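Side-chain contacts in dual specificity phosphatase 28 (Homo sapiens, PDB 5Y15), which hydrolyses the synthetic phosphate ester 6,8-difluoro-4-methylumbelliferyl phosphate in vitro but has almost no detectable activity toward phosphotyrosine: residues S46-S51 with A62-T67; T67-V72 with P77-P82; D98-L103 with Q172-A177; H102-C107 with L139-G144; L145-A150 with G166-L171. The protein carries 2 engineered substitutions. One frame throughout, in Å; residues are numbered along the deposited sequence.

Overall arrangement
From the N terminus, contact 1 closes the short loop that leaves strand 47-50, runs through helix 58-63 and enters strand 66-71. Contact 2 follows in series: Thr67 belongs to both, and residues 77-82 fold back beside the strand just left. The later contacts are helical. Contact 3 spans the longest separation, joining the start of helix 100-115 to helix 165-179. Contact 4 begins from the same stretch and closes earlier, on helix 130-142; contact 5, between helices 147-157 and 165-179, falls wholly within the span of contact 3. Leu47 against Leu139 and Val70 against Thr106 connect the sheet of contacts 1 and 2 to the helices of contact 4.

Contact 1. Residues S46-S51 with A62-T67; sequences SLFLGS and ARAGVT
Phe48 reaches from its strand to Ala64 and Val66, and the close part of the contact is the outer end of its ring. The methyl of Ala64 sits 3.6 Å from Phe48 CZ, and Phe48 CE1 is almost as near, so one small group meets the far corner of the phenyl. Further in, Phe48 CD1 lies 4.1 Å from Val66 CG2. That is a looser touch, made by the one valine branch that stands beside its own backbone N; both groups approach the ring at a slant. Phe48 itself has CG anti to its carbonyl carbon (chi1 -57°), which carries the ring off the strand and over to the incoming chain. The two segments belong to a beta-alpha-beta unit: strand 47-50 leads through helix 58-63 into strand 66-71, which runs parallel to it, with strand 119-123 between them in the sheet. The helix stops in a Schellman motif, where Gly65 takes a positive phi and its N bonds back to Ala62 O at 3.0 Å. This turn sets Ala64 against the phenyl just before the chain enters the sheet. Val66 is buried, whereas Phe48 and Ala64 stay partly exposed and Arg63, on the last helical turn, is solvent-facing. On the other face of the strand, Leu47 and Leu49 pack on helix 130-142, while the Phe48 ring is also touched by Leu40 and Arg42 of strand 40-44.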
# COMPACT_ATOMS: atom_id res chain seq x y z
N SER A 46 1.64 -7.60 -15.52
CA SER A 46 2.03 -6.67 -14.48
C SER A 46 1.79 -7.21 -13.06
O SER A 46 1.83 -6.45 -12.09
CB SER A 46 1.33 -5.33 -14.68
OG SER A 46 1.97 -4.59 -15.72
N LEU A 47 1.60 -8.52 -12.91
CA LEU A 47 1.23 -9.14 -11.64
C LEU A 47 2.04 -10.41 -11.41
O LEU A 47 1.90 -11.38 -12.17
CB LEU A 47 -0.26 -9.47 -11.65
CG LEU A 47 -0.73 -10.27 -10.44
CD1 LEU A 47 -0.73 -9.35 -9.20
CD2 LEU A 47 -2.10 -10.91 -10.73
N PHE A 48 2.88 -10.42 -10.36
CA PHE A 48 3.69 -11.58 -9.99
C PHE A 48 3.40 -12.03 -8.56
O PHE A 48 3.18 -11.20 -7.68
CB PHE A 48 5.18 -11.30 -10.09
CG PHE A 48 5.62 -10.84 -11.43
CD1 PHE A 48 5.50 -9.51 -11.80
CD2 PHE A 48 6.14 -11.75 -12.35
CE1 PHE A 48 5.91 -9.08 -13.05
CE2 PHE A 48 6.55 -11.33 -13.60
CZ PHE A 48 6.44 -9.99 -13.95
N LEU A 49 3.47 -13.33 -8.34
CA LEU A 49 3.29 -13.97 -7.05
C LEU A 49 4.63 -14.56 -6.63
O LEU A 49 5.41 -15.01 -7.47
CB LEU A 49 2.22 -15.06 -7.14
CG LEU A 49 1.83 -15.82 -5.87
CD1 LEU A 49 0.45 -16.35 -6.04
CD2 LEU A 49 2.78 -16.97 -5.53
N GLY A 50 4.91 -14.56 -5.32
CA GLY A 50 6.18 -15.10 -4.88
C GLY A 50 6.19 -15.63 -3.46
O GLY A 50 5.32 -15.34 -2.64
N SER A 51 7.23 -16.39 -3.16
CA SER A 51 7.43 -16.93 -1.82
C SER A 51 8.47 -16.07 -1.12
O SER A 51 8.90 -15.04 -1.64
CB SER A 51 7.92 -18.38 -1.85
OG SER A 51 9.13 -18.45 -2.57
N ALA A 62 13.67 -5.88 -10.40
CA ALA A 62 13.93 -4.68 -11.20
C ALA A 62 13.73 -4.96 -12.68
O ALA A 62 13.21 -4.11 -13.40
CB ALA A 62 15.33 -4.13 -10.96
N ARG A 63 14.11 -6.16 -13.13
CA ARG A 63 13.92 -6.54 -14.53
C ARG A 63 12.45 -6.57 -14.90
O ARG A 63 12.07 -6.09 -15.99
CB ARG A 63 14.59 -7.89 -14.80
CG ARG A 63 13.74 -9.12 -14.51
CD ARG A 63 14.46 -10.44 -14.71
NE ARG A 63 15.23 -10.48 -15.94
CZ ARG A 63 14.71 -10.73 -17.14
NH1 ARG A 63 13.41 -10.96 -17.28
NH2 ARG A 63 15.48 -10.76 -18.22
N ALA A 64 11.60 -7.10 -14.02
CA ALA A 64 10.17 -7.12 -14.24
C ALA A 64 9.52 -5.76 -14.01
O ALA A 64 8.30 -5.65 -14.12
CB ALA A 64 9.50 -8.17 -13.36
N GLY A 65 10.31 -4.74 -13.68
CA GLY A 65 9.75 -3.43 -13.44
C GLY A 65 8.78 -3.41 -12.29
O GLY A 65 7.84 -2.60 -12.28
N VAL A 66 8.97 -4.28 -11.30
CA VAL A 66 8.10 -4.27 -10.14
C VAL A 66 8.30 -2.96 -9.41
O VAL A 66 9.42 -2.59 -9.04
CB VAL A 66 8.38 -5.48 -9.24
CG1 VAL A 66 7.71 -5.31 -7.89
CG2 VAL A 66 7.86 -6.74 -9.92
N THR A 67 7.21 -2.23 -9.21
CA THR A 67 7.25 -0.96 -8.52
C THR A 67 6.49 -1.01 -7.21
O THR A 67 6.46 0.00 -6.49
CB THR A 67 6.67 0.15 -9.40
OG1 THR A 67 5.33 -0.19 -9.73
CG2 THR A 67 7.46 0.27 -10.70

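Contact 2. Residues T67-V72 with P77-P82; sequences TLCVNV and PGPQAP. Engineered in segment 77-82: Gln80 (natural residue Arg).
Cys69 and Pro79 meet side chain to side chain, the sulfur set against the CB-CG side of the pyrrolidine. Cys69 SG stands 3.5 Å from Pro79 CB and equally far from Pro79 CG, so the sulfur straddles that bond of the ring. Cys69 CB adds a further touch, 3.6 Å from Pro79 CG. With SG anti to the carbonyl carbon (chi1 -63°), the sulfur is placed beside the strand N and next to the proline. Two residues on, Asn71 points the same way from strand 66-71 but meets backbone instead. Its CG stands anti to the backbone N (chi1 -178°), which carries the amide out from the strand to the 77-78 backbone. There Asn71 ND2 lies 3.6 Å from both Pro77 C and Gly78 N, a van der Waals approach with no hydrogen bond between the two segments. The loop 77-82 thereby covers one side of the strand, while Leu68 and Val70 point to the other, where helix 100-115 packs. The amide of Asn71 is occupied from outside: OD1 is hydrogen-bonded to Ser73 OG, and ND2 to Gln76 O and Glu86 OE2. Its side chain lies about 7 Å from that of Ser124, the engineered residue at the inferred phosphocysteine position. The contact thus pairs an apolar sulfur-proline patch with a buried amide whose hydrogen bonds probably fix its rotation near the catalytic site.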
# COMPACT_ATOMS: atom_id res chain seq x y z
N THR A 67 7.21 -2.23 -9.21
CA THR A 67 7.25 -0.96 -8.52
C THR A 67 6.49 -1.01 -7.21
O THR A 67 6.46 0.00 -6.49
CB THR A 67 6.67 0.15 -9.40
OG1 THR A 67 5.33 -0.19 -9.73
CG2 THR A 67 7.46 0.27 -10.70
N LEU A 68 5.87 -2.14 -6.87
CA LEU A 68 5.17 -2.27 -5.60
C LEU A 68 5.28 -3.71 -5.15
O LEU A 68 4.95 -4.61 -5.93
CB LEU A 68 3.70 -1.87 -5.72
CG LEU A 68 2.81 -2.13 -4.50
CD1 LEU A 68 3.12 -1.13 -3.40
CD2 LEU A 68 1.32 -2.11 -4.84
N CYS A 69 5.74 -3.93 -3.92
CA CYS A 69 5.75 -5.24 -3.29
C CYS A 69 4.63 -5.30 -2.26
O CYS A 69 4.55 -4.43 -1.38
CB CYS A 69 7.10 -5.52 -2.60
SG CYS A 69 8.47 -5.58 -3.76
N VAL A 70 3.81 -6.33 -2.33
CA VAL A 70 2.74 -6.53 -1.37
C VAL A 70 3.16 -7.70 -0.51
O VAL A 70 3.13 -8.85 -0.96
CB VAL A 70 1.38 -6.79 -2.04
CG1 VAL A 70 0.27 -6.94 -0.97
CG2 VAL A 70 1.03 -5.67 -3.05
N ASN A 71 3.51 -7.40 0.74
CA ASN A 71 4.02 -8.38 1.71
C ASN A 71 2.81 -8.78 2.53
O ASN A 71 2.38 -8.03 3.40
CB ASN A 71 5.12 -7.72 2.54
CG ASN A 71 5.78 -8.66 3.58
OD1 ASN A 71 5.30 -9.76 3.89
ND2 ASN A 71 6.87 -8.18 4.15
N VAL A 72 2.23 -9.94 2.24
CA VAL A 72 1.03 -10.40 2.95
C VAL A 72 1.50 -11.27 4.10
O VAL A 72 1.49 -12.51 4.06
CB VAL A 72 0.05 -11.13 2.02
CG1 VAL A 72 -1.35 -11.17 2.65
CG2 VAL A 72 0.04 -10.47 0.62
N PRO A 77 10.11 -10.32 6.14
CA PRO A 77 10.83 -9.08 5.85
C PRO A 77 10.46 -8.53 4.48
O PRO A 77 10.32 -9.28 3.51
CB PRO A 77 12.30 -9.51 5.93
CG PRO A 77 12.26 -10.97 5.58
CD PRO A 77 11.03 -11.47 6.27
N GLY A 78 10.37 -7.21 4.40
CA GLY A 78 10.02 -6.52 3.19
C GLY A 78 11.06 -6.70 2.11
O GLY A 78 12.13 -7.26 2.33
N PRO A 79 10.75 -6.24 0.90
CA PRO A 79 11.70 -6.41 -0.19
C PRO A 79 13.00 -5.71 0.14
O PRO A 79 13.04 -4.48 0.32
CB PRO A 79 10.99 -5.78 -1.39
CG PRO A 79 10.13 -4.72 -0.78
CD PRO A 79 9.62 -5.36 0.51
N GLN A 80 14.06 -6.49 0.29
CA GLN A 80 15.37 -5.87 0.45
C GLN A 80 15.73 -5.03 -0.77
O GLN A 80 16.77 -4.35 -0.75
CB GLN A 80 16.41 -6.97 0.74
CG GLN A 80 16.17 -7.74 2.06
CD GLN A 80 16.19 -9.27 1.90
OE1 GLN A 80 15.46 -9.83 1.07
NE2 GLN A 80 17.02 -9.95 2.70
N ALA A 81 14.87 -5.04 -1.81
CA ALA A 81 15.02 -4.15 -2.97
C ALA A 81 14.77 -2.70 -2.57
O ALA A 81 13.73 -2.39 -1.97
CB ALA A 81 14.06 -4.55 -4.08
N PRO A 82 15.68 -1.78 -2.90
CA PRO A 82 15.58 -0.40 -2.45
C PRO A 82 14.78 0.47 -3.41
O PRO A 82 14.65 0.18 -4.60
CB PRO A 82 17.04 0.05 -2.41
CG PRO A 82 17.65 -0.70 -3.59
CD PRO A 82 16.88 -2.01 -3.72

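Contact 3. Residues D98-L103 with Q172-A177; sequences DLLAHL and QKYEEA
Near the N-terminal end of helix 100-115, where helix 165-179 passes, Leu100 CA and Tyr174 CA come within 7.2 Å, close enough for the side chains to pack directly. Leu103 lies across one face of the Tyr174 ring: its CD1 is 4.1 Å from the ring centroid and only 13° off the normal, a CH-pi contact, and its CB adds a touch 4.0 Å from Tyr174 CE1. Leu100 comes in at a slant nearer the backbone of Tyr174, with CD1 3.6 Å from Tyr174 CD1 and also close to Tyr174 CB. With CG anti to the backbone N (chi1 -168°), Tyr174 turns its ring toward helix 100-115, and both leucines meet it from the same side. The second methyl of Leu100 takes up the base of Lys173, where CD2 and Lys173 CG are 4.2 Å apart. Asp98, ahead of the turn that leads into the helix, makes a capping bond: Asp98 OD1 accepts from Ala101 N at 3.2 Å, the N-H lying well above the carboxylate plane. Gln170 OE1, from the same long helix as Tyr174, accepts from Leu99 N and Leu100 N and so adds a polar tie beside the apolar one. The phenol oxygen is hydrogen-bonded to Glu104 OE1. The ring can therefore offer an apolar surface to the leucines while its one polar atom is satisfied by a carboxylate further along helix 100-115.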
# COMPACT_ATOMS: atom_id res chain seq x y z
N ASP A 98 -8.71 -12.00 9.35
CA ASP A 98 -9.59 -11.24 8.46
C ASP A 98 -8.72 -10.64 7.36
O ASP A 98 -8.18 -9.54 7.49
CB ASP A 98 -10.37 -10.17 9.22
CG ASP A 98 -11.45 -9.49 8.37
OD1 ASP A 98 -11.70 -9.91 7.22
OD2 ASP A 98 -12.10 -8.55 8.89
N LEU A 99 -8.57 -11.38 6.28
CA LEU A 99 -7.88 -10.81 5.13
C LEU A 99 -8.82 -9.93 4.33
O LEU A 99 -8.40 -8.89 3.79
CB LEU A 99 -7.31 -11.93 4.26
CG LEU A 99 -6.67 -11.60 2.91
CD1 LEU A 99 -5.37 -10.85 3.08
CD2 LEU A 99 -6.45 -12.91 2.21
N LEU A 100 -10.10 -10.30 4.28
CA LEU A 100 -11.10 -9.57 3.50
C LEU A 100 -11.06 -8.07 3.79
O LEU A 100 -11.14 -7.25 2.86
CB LEU A 100 -12.48 -10.15 3.79
CG LEU A 100 -13.71 -9.61 3.08
CD1 LEU A 100 -13.57 -9.73 1.59
CD2 LEU A 100 -14.93 -10.42 3.50
N ALA A 101 -10.87 -7.68 5.06
CA ALA A 101 -10.91 -6.26 5.41
C ALA A 101 -9.83 -5.46 4.70
O ALA A 101 -10.00 -4.26 4.48
CB ALA A 101 -10.77 -6.09 6.92
N HIS A 102 -8.72 -6.10 4.35
CA HIS A 102 -7.61 -5.44 3.68
C HIS A 102 -7.71 -5.49 2.15
O HIS A 102 -6.86 -4.88 1.48
CB HIS A 102 -6.29 -6.10 4.10
CG HIS A 102 -5.98 -6.01 5.57
ND1 HIS A 102 -5.50 -4.87 6.17
CD2 HIS A 102 -5.99 -6.96 6.54
CE1 HIS A 102 -5.27 -5.10 7.45
NE2 HIS A 102 -5.55 -6.37 7.70
N LEU A 103 -8.64 -6.26 1.58
CA LEU A 103 -8.62 -6.54 0.14
C LEU A 103 -8.81 -5.28 -0.71
O LEU A 103 -7.97 -4.94 -1.55
CB LEU A 103 -9.67 -7.59 -0.23
CG LEU A 103 -9.31 -9.00 0.26
CD1 LEU A 103 -10.34 -10.04 -0.12
CD2 LEU A 103 -7.95 -9.41 -0.28
N GLN A 172 -15.09 -15.95 -1.48
CA GLN A 172 -16.45 -16.17 -1.95
C GLN A 172 -17.34 -15.00 -1.57
O GLN A 172 -18.12 -14.50 -2.40
CB GLN A 172 -16.98 -17.46 -1.33
CG GLN A 172 -16.47 -18.75 -1.97
CD GLN A 172 -17.05 -19.99 -1.32
OE1 GLN A 172 -17.46 -19.97 -0.16
NE2 GLN A 172 -17.03 -21.11 -2.05
N LYS A 173 -17.19 -14.50 -0.34
CA LYS A 173 -17.97 -13.35 0.09
C LYS A 173 -17.57 -12.09 -0.68
O LYS A 173 -18.43 -11.27 -1.01
CB LYS A 173 -17.78 -13.14 1.60
CG LYS A 173 -18.57 -11.97 2.19
CD LYS A 173 -20.08 -12.10 1.88
CE LYS A 173 -20.95 -12.03 3.14
NZ LYS A 173 -20.46 -11.01 4.12
N TYR A 174 -16.28 -11.94 -0.97
CA TYR A 174 -15.82 -10.80 -1.75
C TYR A 174 -16.42 -10.82 -3.15
O TYR A 174 -16.79 -9.78 -3.69
CB TYR A 174 -14.30 -10.82 -1.83
CG TYR A 174 -13.63 -9.57 -2.35
CD1 TYR A 174 -13.81 -8.35 -1.72
CD2 TYR A 174 -12.76 -9.62 -3.43
CE1 TYR A 174 -13.15 -7.20 -2.16
CE2 TYR A 174 -12.10 -8.50 -3.87
CZ TYR A 174 -12.31 -7.29 -3.25
OH TYR A 174 -11.64 -6.17 -3.69
N GLU A 175 -16.53 -12.02 -3.74
CA GLU A 175 -17.15 -12.11 -5.05
C GLU A 175 -18.61 -11.69 -4.99
O GLU A 175 -19.05 -10.83 -5.76
CB GLU A 175 -17.03 -13.53 -5.59
CG GLU A 175 -17.36 -13.63 -7.09
CD GLU A 175 -17.55 -15.05 -7.54
OE1 GLU A 175 -17.97 -15.90 -6.71
OE2 GLU A 175 -17.24 -15.35 -8.71
N GLU A 176 -19.35 -12.20 -4.00
CA GLU A 176 -20.76 -11.82 -3.98
C GLU A 176 -20.94 -10.34 -3.64
O GLU A 176 -21.92 -9.72 -4.06
CB GLU A 176 -21.54 -12.73 -3.03
CG GLU A 176 -21.54 -12.34 -1.57
CD GLU A 176 -22.34 -13.33 -0.71
OE1 GLU A 176 -23.57 -13.46 -0.92
OE2 GLU A 176 -21.73 -13.99 0.17
N ALA A 177 -19.98 -9.75 -2.92
CA ALA A 177 -20.01 -8.31 -2.73
C ALA A 177 -19.75 -7.57 -4.04
O ALA A 177 -20.37 -6.55 -4.32
CB ALA A 177 -18.99 -7.89 -1.67

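Contact 4. Residues H102-C107 with L139-G144; sequences HLEPTC and LMRHRG
Glu104 and Arg141 form the ionic part of the contact. Arg141 NE donates to Glu104 OE2 at 2.7 Å, reaching its syn side, and a weak second bond runs from Arg141 NH2 to the same oxygen at 3.1 Å. One carboxylate oxygen is thus gripped by two nitrogens along the guanidinium edge, with the planes of the two groups 27° apart. Both chains bend at chi2 to bring their ends together across the helices. The other oxygen, OE1, has its partner on helix 165-179, which probably steadies the carboxylate's rotation. The van der Waals part belongs to Cys107 and His142: Cys107 CB lies 3.7 Å from His142 CE1, and Cys107 O sits beside the imidazole without a hydrogen bond to ND1. Cys107 CB also rests 4.2 Å from Arg141 CG, and Arg141 CG in turn lies over one face of the His142 ring, toward its rim. Within the first helix, which is kinked at Pro105, His102 O accepts from both Thr106 N and Thr106 OG1, the latter at 2.6 Å. Helix packing of this kind, 100-115 against 130-142 on one face of the central sheet, belongs to the protein tyrosine phosphatase fold, in which helix 130-142 follows the P-loop that holds the inferred catalytic position, here Ser124.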
# COMPACT_ATOMS: atom_id res chain seq x y z
N HIS A 102 -8.72 -6.10 4.35
CA HIS A 102 -7.61 -5.44 3.68
C HIS A 102 -7.71 -5.49 2.15
O HIS A 102 -6.86 -4.88 1.48
CB HIS A 102 -6.29 -6.10 4.10
CG HIS A 102 -5.98 -6.01 5.57
ND1 HIS A 102 -5.50 -4.87 6.17
CD2 HIS A 102 -5.99 -6.96 6.54
CE1 HIS A 102 -5.27 -5.10 7.45
NE2 HIS A 102 -5.55 -6.37 7.70
N LEU A 103 -8.64 -6.26 1.58
CA LEU A 103 -8.62 -6.54 0.14
C LEU A 103 -8.81 -5.28 -0.71
O LEU A 103 -7.97 -4.94 -1.55
CB LEU A 103 -9.67 -7.59 -0.23
CG LEU A 103 -9.31 -9.00 0.26
CD1 LEU A 103 -10.34 -10.04 -0.12
CD2 LEU A 103 -7.95 -9.41 -0.28
N GLU A 104 -9.92 -4.57 -0.51
CA GLU A 104 -10.19 -3.38 -1.31
C GLU A 104 -9.04 -2.38 -1.25
O GLU A 104 -8.56 -1.96 -2.32
CB GLU A 104 -11.54 -2.79 -0.85
CG GLU A 104 -12.18 -1.82 -1.82
CD GLU A 104 -12.24 -2.34 -3.22
OE1 GLU A 104 -12.66 -3.50 -3.41
OE2 GLU A 104 -11.85 -1.59 -4.14
N PRO A 105 -8.52 -2.00 -0.08
CA PRO A 105 -7.37 -1.08 -0.05
C PRO A 105 -6.06 -1.65 -0.61
O PRO A 105 -5.19 -0.87 -1.02
CB PRO A 105 -7.21 -0.78 1.45
CG PRO A 105 -8.53 -1.11 2.04
CD PRO A 105 -9.07 -2.24 1.27
N THR A 106 -5.85 -2.97 -0.53
CA THR A 106 -4.64 -3.55 -1.12
C THR A 106 -4.74 -3.59 -2.64
O THR A 106 -3.79 -3.24 -3.36
CB THR A 106 -4.43 -4.96 -0.57
OG1 THR A 106 -4.36 -4.89 0.86
CG2 THR A 106 -3.14 -5.57 -1.10
N CYS A 107 -5.90 -4.03 -3.14
CA CYS A 107 -6.14 -4.09 -4.58
C CYS A 107 -6.06 -2.72 -5.24
O CYS A 107 -5.59 -2.60 -6.37
CB CYS A 107 -7.50 -4.71 -4.84
SG CYS A 107 -7.53 -6.47 -4.45
N LEU A 139 -7.42 -9.91 -9.26
CA LEU A 139 -7.95 -10.22 -10.58
C LEU A 139 -9.46 -10.06 -10.62
O LEU A 139 -10.02 -9.61 -11.63
CB LEU A 139 -7.54 -11.63 -10.99
CG LEU A 139 -6.03 -11.78 -11.16
CD1 LEU A 139 -5.73 -13.23 -11.47
CD2 LEU A 139 -5.57 -10.88 -12.31
N MET A 140 -10.15 -10.39 -9.52
CA MET A 140 -11.60 -10.22 -9.51
C MET A 140 -11.98 -8.74 -9.51
O MET A 140 -12.92 -8.34 -10.20
CB MET A 140 -12.20 -10.87 -8.27
CG MET A 140 -12.54 -12.33 -8.40
SD MET A 140 -13.18 -12.89 -6.81
CE MET A 140 -11.69 -13.03 -5.98
N ARG A 141 -11.28 -7.94 -8.70
CA ARG A 141 -11.69 -6.56 -8.44
C ARG A 141 -11.32 -5.61 -9.57
O ARG A 141 -12.08 -4.67 -9.86
CB ARG A 141 -11.09 -6.10 -7.11
CG ARG A 141 -11.22 -4.63 -6.80
CD ARG A 141 -12.69 -4.20 -6.68
NE ARG A 141 -12.81 -2.79 -6.33
CZ ARG A 141 -12.92 -1.81 -7.22
NH1 ARG A 141 -12.93 -2.08 -8.52
NH2 ARG A 141 -13.01 -0.55 -6.81
N HIS A 142 -10.17 -5.80 -10.22
CA HIS A 142 -9.70 -4.84 -11.21
C HIS A 142 -9.48 -5.40 -12.61
O HIS A 142 -9.19 -4.62 -13.54
CB HIS A 142 -8.42 -4.15 -10.73
CG HIS A 142 -8.65 -3.20 -9.61
ND1 HIS A 142 -8.18 -3.42 -8.33
CD2 HIS A 142 -9.33 -2.03 -9.56
CE1 HIS A 142 -8.54 -2.42 -7.55
NE2 HIS A 142 -9.24 -1.56 -8.27
N ARG A 143 -9.63 -6.71 -12.81
CA ARG A 143 -9.62 -7.28 -14.14
C ARG A 143 -10.94 -7.99 -14.40
O ARG A 143 -11.05 -8.77 -15.34
CB ARG A 143 -8.44 -8.24 -14.31
CG ARG A 143 -7.10 -7.69 -13.85
CD ARG A 143 -6.41 -6.90 -14.92
NE ARG A 143 -5.19 -6.27 -14.40
CZ ARG A 143 -3.99 -6.83 -14.43
NH1 ARG A 143 -3.83 -8.04 -14.98
NH2 ARG A 143 -2.94 -6.20 -13.93
N GLY A 144 -11.96 -7.66 -13.61
CA GLY A 144 -13.31 -8.17 -13.83
C GLY A 144 -13.44 -9.66 -13.99
O GLY A 144 -14.36 -10.13 -14.68

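Contact 5. Residues L145-A150 with G166-L171; sequences LSLAKA and GFWSQL
The partly exposed indole of Trp168 carries Leu147 on one face, the isobutyl group lying toward the rim of the six-membered ring. Leu147 CD2 stands 3.9 Å above the indole plane, and Leu147 CD1 lies 3.8 Å from Trp168 CH2 at a slant. Leu147 CG completes the patch, 4.0 Å from Trp168 CZ2, so three atoms of the leucine rest on the benzo end. Phe151, one turn on in the leucine's own helix, meets the indole edge-to-face. Leu147 has CG anti to the backbone N (chi1 174°), which directs it toward helix 165-179 and lets CD1 reach Leu171 as well, 4.0 Å from its CB; these two leucine side chains cross at about a right angle. The contact packs the first turn of helix 147-157 against helix 165-179 in the helical layer beside the central sheet of the phosphatase fold, with Thr136 and Met140 of helix 130-142 also touching Leu147. That first turn starts at Ser146 in the N-cap position: its OG accepts from Lys149 N at 3.4 Å, a long and weak capping bond, though nearly straight at 171°, and Ala150 N bonds to Ser146 O at 2.9 Å. Leu147 N is tied to Glu175 OE2, a carboxylate of the helix it faces, which probably places a negative charge favourably at the N-terminal end of helix 147-157.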
# COMPACT_ATOMS: atom_id res chain seq x y z
N LEU A 145 -12.63 -10.45 -13.28
CA LEU A 145 -12.78 -11.88 -13.39
C LEU A 145 -13.68 -12.43 -12.29
O LEU A 145 -13.78 -11.89 -11.20
CB LEU A 145 -11.44 -12.62 -13.35
CG LEU A 145 -10.46 -12.53 -14.52
CD1 LEU A 145 -9.71 -11.26 -14.47
CD2 LEU A 145 -9.48 -13.68 -14.48
N SER A 146 -14.31 -13.56 -12.59
CA SER A 146 -15.01 -14.26 -11.54
C SER A 146 -14.00 -14.92 -10.62
O SER A 146 -12.81 -15.01 -10.93
CB SER A 146 -15.97 -15.29 -12.14
OG SER A 146 -15.25 -16.31 -12.81
N LEU A 147 -14.47 -15.36 -9.46
CA LEU A 147 -13.60 -16.09 -8.54
C LEU A 147 -13.04 -17.35 -9.20
O LEU A 147 -11.85 -17.67 -9.04
CB LEU A 147 -14.39 -16.44 -7.28
CG LEU A 147 -13.70 -17.34 -6.25
CD1 LEU A 147 -12.35 -16.77 -5.91
CD2 LEU A 147 -14.57 -17.49 -5.01
N ALA A 148 -13.87 -18.07 -9.95
CA ALA A 148 -13.43 -19.30 -10.62
C ALA A 148 -12.23 -19.05 -11.52
O ALA A 148 -11.22 -19.75 -11.44
CB ALA A 148 -14.59 -19.90 -11.41
N LYS A 149 -12.34 -18.08 -12.42
CA LYS A 149 -11.27 -17.86 -13.38
C LYS A 149 -10.09 -17.09 -12.80
O LYS A 149 -8.95 -17.29 -13.23
CB LYS A 149 -11.80 -17.16 -14.64
CG LYS A 149 -12.29 -18.16 -15.71
CD LYS A 149 -13.39 -19.09 -15.20
CE LYS A 149 -13.75 -20.17 -16.21
NZ LYS A 149 -14.82 -21.07 -15.69
N ALA A 150 -10.34 -16.18 -11.85
CA ALA A 150 -9.22 -15.53 -11.19
C ALA A 150 -8.36 -16.56 -10.49
O ALA A 150 -7.13 -16.61 -10.69
CB ALA A 150 -9.72 -14.48 -10.19
N GLY A 166 -10.36 -20.45 5.35
CA GLY A 166 -10.93 -19.18 5.77
C GLY A 166 -10.76 -18.11 4.72
O GLY A 166 -11.70 -17.36 4.42
N PHE A 167 -9.57 -18.03 4.13
CA PHE A 167 -9.35 -17.10 3.04
C PHE A 167 -10.26 -17.41 1.85
O PHE A 167 -10.77 -16.50 1.20
CB PHE A 167 -7.90 -17.11 2.59
CG PHE A 167 -6.93 -16.62 3.62
CD1 PHE A 167 -7.36 -15.90 4.71
CD2 PHE A 167 -5.57 -16.84 3.45
CE1 PHE A 167 -6.45 -15.43 5.64
CE2 PHE A 167 -4.66 -16.38 4.37
CZ PHE A 167 -5.09 -15.67 5.46
N TRP A 168 -10.47 -18.70 1.55
CA TRP A 168 -11.37 -19.03 0.45
C TRP A 168 -12.78 -18.55 0.74
O TRP A 168 -13.48 -18.04 -0.15
CB TRP A 168 -11.41 -20.53 0.17
CG TRP A 168 -12.14 -20.80 -1.11
CD1 TRP A 168 -13.41 -21.29 -1.25
CD2 TRP A 168 -11.65 -20.57 -2.44
NE1 TRP A 168 -13.73 -21.38 -2.58
CE2 TRP A 168 -12.66 -20.95 -3.33
CE3 TRP A 168 -10.44 -20.08 -2.95
CZ2 TRP A 168 -12.51 -20.86 -4.71
CZ3 TRP A 168 -10.30 -19.98 -4.32
CH2 TRP A 168 -11.32 -20.37 -5.18
N SER A 169 -13.21 -18.70 1.99
CA SER A 169 -14.55 -18.24 2.37
C SER A 169 -14.66 -16.74 2.16
O SER A 169 -15.63 -16.24 1.57
CB SER A 169 -14.81 -18.60 3.83
OG SER A 169 -16.10 -18.16 4.23
N GLN A 170 -13.62 -16.03 2.58
CA GLN A 170 -13.63 -14.58 2.40
C GLN A 170 -13.60 -14.19 0.92
O GLN A 170 -14.21 -13.19 0.55
CB GLN A 170 -12.46 -14.00 3.17
CG GLN A 170 -12.66 -14.12 4.70
CD GLN A 170 -11.35 -14.04 5.42
OE1 GLN A 170 -10.57 -13.11 5.20
NE2 GLN A 170 -11.08 -15.02 6.29
N LEU A 171 -12.95 -14.99 0.06
CA LEU A 171 -12.98 -14.73 -1.38
C LEU A 171 -14.37 -14.93 -1.96
O LEU A 171 -14.81 -14.17 -2.83
CB LEU A 171 -11.97 -15.63 -2.09
CG LEU A 171 -10.53 -15.19 -1.88
CD1 LEU A 171 -9.55 -16.28 -2.29
CD2 LEU A 171 -10.22 -13.90 -2.61